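Local coordinates for protein lytic polysaccharide monooxygenase (Neurospora crassa, PDB 4QI8) that probably cleaves cellulose chains oxidatively at a copper centre, as a secreted monooxygenase of the AA9 family that uses a reducing partner and an oxygen cosubstrate, at residues 73-78 and 202-207; 177-182 and 207-212. All blocks are in the same frame, centred on the assembly; numbering follows the deposited sequence.

Interaction 1 of 2, residues 73-78 and 202-207; sequences PGPMQF and TSYKNP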
loop_
_atom_site.group_PDB
_atom_site.type_symbol
_atom_site.label_atom_id
_atom_site.label_comp_id
_atom_site.label_asym_id
_atom_site.label_seq_id
_atom_site.Cartn_x
_atom_site.Cartn_y
_atom_site.Cartn_z
ATOM N N PRO A 73 8.600 -7.198 -11.258
ATOM C CA PRO A 73 9.022 -5.806 -11.446
ATOM C C PRO A 73 7.855 -4.841 -11.283
ATOM O O PRO A 73 6.769 -5.073 -11.810
ATOM C CB PRO A 73 9.517 -5.795 -12.887
ATOM C CG PRO A 73 8.686 -6.846 -13.564
ATOM C CD PRO A 73 8.522 -7.929 -12.535
ATOM N N GLY A 74 8.092 -3.752 -10.572
ATOM C CA GLY A 74 7.114 -2.706 -10.425
ATOM C C GLY A 74 7.227 -2.027 -9.079
ATOM O O GLY A 74 8.094 -2.372 -8.267
ATOM N N PRO A 75 6.353 -1.045 -8.838
ATOM C CA PRO A 75 6.490 -0.194 -7.654
ATOM C C PRO A 75 5.774 -0.686 -6.400
ATOM O O PRO A 75 4.646 -1.177 -6.459
ATOM C CB PRO A 75 5.823 1.105 -8.101
ATOM C CG PRO A 75 4.748 0.632 -9.018
ATOM C CD PRO A 75 5.380 -0.486 -9.793
ATOM N N MET A 76 6.444 -0.512 -5.264
ATOM C CA MET A 76 5.751 -0.437 -3.984
ATOM C C MET A 76 5.116 0.935 -3.810
ATOM O O MET A 76 5.715 1.961 -4.167
ATOM C CB MET A 76 6.716 -0.636 -2.817
ATOM C CG MET A 76 7.310 -2.009 -2.711
ATOM S SD MET A 76 6.100 -3.325 -2.412
ATOM C CE MET A 76 5.352 -2.786 -0.908
ATOM N N GLN A 77 3.932 0.963 -3.206
ATOM C CA GLN A 77 3.289 2.217 -2.805
ATOM C C GLN A 77 2.613 1.998 -1.455
ATOM O O GLN A 77 2.129 0.900 -1.169
ATOM C CB GLN A 77 2.280 2.704 -3.855
ATOM C CG GLN A 77 2.799 2.581 -5.275
ATOM C CD GLN A 77 2.047 3.391 -6.319
ATOM O OE1 GLN A 77 2.657 3.890 -7.262
ATOM N NE2 GLN A 77 0.736 3.509 -6.175
ATOM N N PHE A 78 2.584 3.045 -0.633
ATOM C CA PHE A 78 1.941 2.993 0.679
ATOM C C PHE A 78 1.007 4.179 0.867
ATOM O O PHE A 78 1.333 5.309 0.487
ATOM C CB PHE A 78 2.983 2.993 1.814
ATOM C CG PHE A 78 3.844 1.758 1.860
ATOM C CD1 PHE A 78 3.390 0.603 2.486
ATOM C CD2 PHE A 78 5.104 1.748 1.278
ATOM C CE1 PHE A 78 4.177 -0.523 2.530
ATOM C CE2 PHE A 78 5.883 0.607 1.308
ATOM C CZ PHE A 78 5.417 -0.525 1.932
ATOM N N THR A 202 11.050 5.529 -20.673
ATOM C CA THR A 202 12.070 6.408 -20.118
ATOM C C THR A 202 11.515 7.228 -18.963
ATOM O O THR A 202 12.223 8.044 -18.374
ATOM C CB THR A 202 12.631 7.353 -21.185
ATOM O OG1 THR A 202 11.562 8.096 -21.782
ATOM C CG2 THR A 202 13.348 6.559 -22.260
ATOM N N SER A 203 10.253 6.985 -18.628
ATOM C CA SER A 203 9.606 7.605 -17.482
ATOM C C SER A 203 8.556 6.629 -16.984
ATOM O O SER A 203 8.248 5.653 -17.662
ATOM C CB SER A 203 8.951 8.923 -17.878
ATOM O OG SER A 203 7.960 8.708 -18.861
ATOM N N TYR A 204 8.026 6.886 -15.796
ATOM C CA TYR A 204 7.015 6.016 -15.203
ATOM C C TYR A 204 6.076 6.856 -14.349
ATOM O O TYR A 204 6.505 7.505 -13.399
ATOM C CB TYR A 204 7.638 4.878 -14.361
ATOM C CG TYR A 204 6.547 4.051 -13.715
ATOM C CD1 TYR A 204 5.753 3.226 -14.488
ATOM C CD2 TYR A 204 6.269 4.137 -12.352
ATOM C CE1 TYR A 204 4.713 2.505 -13.928
ATOM C CE2 TYR A 204 5.227 3.427 -11.788
ATOM C CZ TYR A 204 4.452 2.616 -12.579
ATOM O OH TYR A 204 3.402 1.953 -12.006
ATOM N N LYS A 205 4.791 6.842 -14.690
ATOM C CA LYS A 205 3.807 7.601 -13.939
ATOM C C LYS A 205 3.101 6.696 -12.932
ATOM O O LYS A 205 2.190 5.944 -13.279
ATOM C CB LYS A 205 2.771 8.202 -14.886
ATOM C CG LYS A 205 1.737 9.083 -14.198
ATOM C CD LYS A 205 2.385 10.253 -13.503
ATOM C CE LYS A 205 1.360 11.169 -12.853
ATOM N NZ LYS A 205 2.060 12.231 -12.077
ATOM N N ASN A 206 3.510 6.761 -11.668
ATOM C CA ASN A 206 2.838 5.964 -10.648
ATOM C C ASN A 206 1.351 6.268 -10.641
ATOM O O ASN A 206 0.957 7.429 -10.723
ATOM C CB ASN A 206 3.364 6.299 -9.260
ATOM C CG ASN A 206 4.823 5.975 -9.099
ATOM O OD1 ASN A 206 5.688 6.747 -9.513
ATOM N ND2 ASN A 206 5.115 4.823 -8.503
ATOM N N PRO A 207 0.508 5.243 -10.470
ATOM C CA PRO A 207 -0.916 5.531 -10.354
ATOM C C PRO A 207 -1.233 6.130 -8.992
ATOM O O PRO A 207 -0.499 5.960 -8.009
ATOM C CB PRO A 207 -1.567 4.156 -10.548
ATOM C CG PRO A 207 -0.564 3.217 -10.005
ATOM C CD PRO A 207 0.780 3.802 -10.375
#
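Gln77 meets Asn206 amide to amide. ND2 of Asn206 donates to OE1 of Gln77 at 2.9 Å, the donor lying in the plane of the Gln77 carbonyl with a C=O...N angle of 151°. The two amide planes are turned 30° against each other, while OE1 of Gln77 stays near the plane of the Asn206 amide. Gln77 gets there because CG stands anti to its own carbonyl carbon and the chain runs on extended (chi2 -163°), carrying the amide off the strand. Its NE2 makes a second, weak bond of 3.3 Å to the carbonyl O of Pro207, which also accepts from Lys101, and donates to Glu141 as well. The Asn206 amide is held through both its nitrogen and its oxygen: ND2 has a further acceptor in the backbone O of Glu105, and OD1 takes an N-H from Gln106. An alanine in place of Gln77 would probably cost Asn206 ND2 one of its two acceptors, leave Glu141 without this donor and open a gap beside Pro207, whose CD lies against OE1.

Beside this polar pair, Pro75 and Tyr204 cross at about a right angle. CG of the proline comes obliquely to the phenol end of the ring, 3.5 Å from Tyr204 OH and 4.0 Å from Tyr204 CE2. That hydroxyl is hydrogen-bonded to the carbonyl of Gly191, while Trp115 makes an edge-to-face pair with the ring.

The two segments bury about 186 Å² between them, and all five touching residues are buried in the whole protein. Here the long C-terminal loop of the AA9 beta-sandwich lies against the beginning of strand 76-82, a few residues after the copper ligand His72 in the sequence.

Interaction 2 of 2, residues 177-182 and 207-212; sequences YKVSFP and PGPSVF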
loop_
_atom_site.group_PDB
_atom_site.type_symbol
_atom_site.label_atom_id
_atom_site.label_comp_id
_atom_site.label_asym_id
_atom_site.label_seq_id
_atom_site.Cartn_x
_atom_site.Cartn_y
_atom_site.Cartn_z
ATOM N N TYR A 177 -5.036 15.263 -2.173
ATOM C CA TYR A 177 -4.216 14.119 -1.797
ATOM C C TYR A 177 -5.040 12.878 -1.521
ATOM O O TYR A 177 -4.533 11.773 -1.651
ATOM C CB TYR A 177 -3.348 14.453 -0.579
ATOM C CG TYR A 177 -2.257 15.456 -0.899
ATOM C CD1 TYR A 177 -1.050 15.042 -1.436
ATOM C CD2 TYR A 177 -2.453 16.811 -0.698
ATOM C CE1 TYR A 177 -0.052 15.959 -1.761
ATOM C CE2 TYR A 177 -1.466 17.730 -1.010
ATOM C CZ TYR A 177 -0.276 17.303 -1.552
ATOM O OH TYR A 177 0.697 18.236 -1.861
ATOM N N LYS A 178 -6.291 13.056 -1.113
ATOM C CA LYS A 178 -7.090 11.927 -0.652
ATOM C C LYS A 178 -7.922 11.295 -1.747
ATOM O O LYS A 178 -8.610 11.995 -2.506
ATOM C CB LYS A 178 -8.002 12.334 0.494
ATOM C CG LYS A 178 -7.256 12.614 1.774
ATOM C CD LYS A 178 -8.214 12.830 2.913
ATOM C CE LYS A 178 -7.721 13.905 3.846
ATOM N NZ LYS A 178 -8.772 14.259 4.829
ATOM N N VAL A 179 -7.882 9.966 -1.791
ATOM C CA VAL A 179 -8.575 9.192 -2.801
ATOM C C VAL A 179 -9.296 8.007 -2.164
ATOM O O VAL A 179 -9.105 7.696 -0.990
ATOM C CB VAL A 179 -7.600 8.693 -3.890
ATOM C CG1 VAL A 179 -6.941 9.897 -4.574
ATOM C CG2 VAL A 179 -6.558 7.734 -3.326
ATOM N N SER A 180 -10.126 7.354 -2.966
ATOM C CA SER A 180 -10.851 6.176 -2.519
ATOM C C SER A 180 -10.320 4.919 -3.200
ATOM O O SER A 180 -9.758 4.972 -4.300
ATOM C CB SER A 180 -12.344 6.333 -2.808
ATOM O OG SER A 180 -12.597 6.368 -4.200
ATOM N N PHE A 181 -10.519 3.789 -2.530
ATOM C CA PHE A 181 -10.260 2.474 -3.115
ATOM C C PHE A 181 -11.489 1.606 -2.911
ATOM O O PHE A 181 -11.888 1.396 -1.778
ATOM C CB PHE A 181 -9.060 1.794 -2.459
ATOM C CG PHE A 181 -7.747 2.393 -2.862
ATOM C CD1 PHE A 181 -7.240 2.181 -4.129
ATOM C CD2 PHE A 181 -7.040 3.201 -2.001
ATOM C CE1 PHE A 181 -6.042 2.758 -4.528
ATOM C CE2 PHE A 181 -5.833 3.768 -2.397
ATOM C CZ PHE A 181 -5.342 3.549 -3.658
ATOM N N PRO A 182 -12.111 1.114 -3.987
ATOM C CA PRO A 182 -11.828 1.433 -5.390
ATOM C C PRO A 182 -12.175 2.891 -5.716
ATOM O O PRO A 182 -12.927 3.535 -4.981
ATOM C CB PRO A 182 -12.713 0.450 -6.158
ATOM C CG PRO A 182 -13.852 0.180 -5.235
ATOM C CD PRO A 182 -13.286 0.227 -3.852
ATOM N N PRO A 207 0.508 5.243 -10.470
ATOM C CA PRO A 207 -0.916 5.531 -10.354
ATOM C C PRO A 207 -1.233 6.130 -8.992
ATOM O O PRO A 207 -0.499 5.960 -8.009
ATOM C CB PRO A 207 -1.567 4.156 -10.548
ATOM C CG PRO A 207 -0.564 3.217 -10.005
ATOM C CD PRO A 207 0.780 3.802 -10.375
ATOM N N GLY A 208 -2.337 6.856 -8.959
ATOM C CA GLY A 208 -2.809 7.468 -7.741
ATOM C C GLY A 208 -2.347 8.903 -7.563
ATOM O O GLY A 208 -1.694 9.491 -8.428
ATOM N N PRO A 209 -2.665 9.469 -6.400
ATOM C CA PRO A 209 -2.397 10.875 -6.113
ATOM C C PRO A 209 -0.936 11.132 -5.832
ATOM O O PRO A 209 -0.128 10.212 -5.731
ATOM C CB PRO A 209 -3.248 11.131 -4.872
ATOM C CG PRO A 209 -3.282 9.798 -4.177
ATOM C CD PRO A 209 -3.375 8.800 -5.292
ATOM N N SER A 210 -0.614 12.407 -5.717
ATOM C CA SER A 210 0.719 12.830 -5.334
ATOM C C SER A 210 1.088 12.327 -3.943
ATOM O O SER A 210 0.222 12.124 -3.110
ATOM C CB SER A 210 0.776 14.355 -5.345
ATOM O OG SER A 210 0.404 14.875 -6.613
ATOM N N VAL A 211 2.383 12.150 -3.692
ATOM C CA VAL A 211 2.871 11.781 -2.366
ATOM C C VAL A 211 2.752 12.974 -1.430
ATOM O O VAL A 211 3.251 14.062 -1.698
ATOM C CB VAL A 211 4.334 11.284 -2.408
ATOM C CG1 VAL A 211 4.861 10.989 -1.001
ATOM C CG2 VAL A 211 4.454 10.035 -3.290
ATOM N N PHE A 212 2.092 12.748 -0.310
ATOM C CA PHE A 212 1.982 13.750 0.725
ATOM C C PHE A 212 3.238 13.760 1.580
ATOM O O PHE A 212 3.671 12.716 2.057
ATOM C CB PHE A 212 0.775 13.451 1.606
ATOM C CG PHE A 212 0.736 14.300 2.827
ATOM C CD1 PHE A 212 0.199 15.568 2.782
ATOM C CD2 PHE A 212 1.296 13.857 4.018
ATOM C CE1 PHE A 212 0.200 16.376 3.905
ATOM C CE2 PHE A 212 1.297 14.656 5.141
ATOM C CZ PHE A 212 0.745 15.911 5.088
HETATM O O HOH W 1 -1.861 11.497 -1.415
HETATM O O HOH W 2 3.228 16.836 -2.680
#
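Tyr177 and Phe212 form a T-shaped aromatic pair, with the edge of Phe212 directed at the face of Tyr177. The ring centres are 5.7 Å apart and the planes stand at 87°. With CG anti to its backbone N (chi1 170°), Phe212 holds its ring beside that of Tyr177, and its CD1 lies over that face, while its CB lies 3.9 Å from Tyr177 CD1.

Apolar packing continues with Val179 and Pro209, which reach toward each other tip to tip. Both valine methyls take part, CG1 coming to 3.7 Å from CG of Pro209 and CG2 meeting the proline's CD. CB of Ser210 comes up to Tyr177 CE1.

In the fold, this is the edge of the six-stranded sheet of the AA9 beta-sandwich. The short, weakly bonded strand 178-179 is its outermost member, antiparallel to strand 99-104, and the C-terminal loop passes beside it. Both segments bond to that neighbouring strand through their backbones, Val179 with Trp99 and Phe212 with Lys101, whose NZ also donates to the carbonyl O of Pro209.

A close van der Waals contact brings a ring carbon against a carbonyl oxygen: Pro209 CG lies 3.4 Å from Tyr177 O.

Polar contact between the segments goes through water, since the two share no direct hydrogen bond. One water donates to Tyr177 O at 2.7 Å and to Ser210 O at 2.8 Å, clamping the two backbones together. A second donates to the carbonyl O of Val211 and hydrogen-bonds to the hydroxyl of Tyr177, 3.0 Å from OH. Both waters sit in the plane of the Tyr177 ring, at its edge.

Interactions 1 and 2 lie with their centres about 13 Å apart and follow each other along one continuous piece of the C-terminal loop. Pro207 belongs to both, and the loop passes from 202-207, beside the start of strand 76-82, to 207-212, beside the edge strand 178-179. In chain order the segments alternate: 73-78, 177-182, 202-207, 207-212. Both contacts reach the same six-stranded sheet, in which strand 99-104 lies between strands 76-82 and 178-179. The loop is thus tied to this sheet at two places, one buried and on the side of the copper site, the other at the surface and away from the annotated sites.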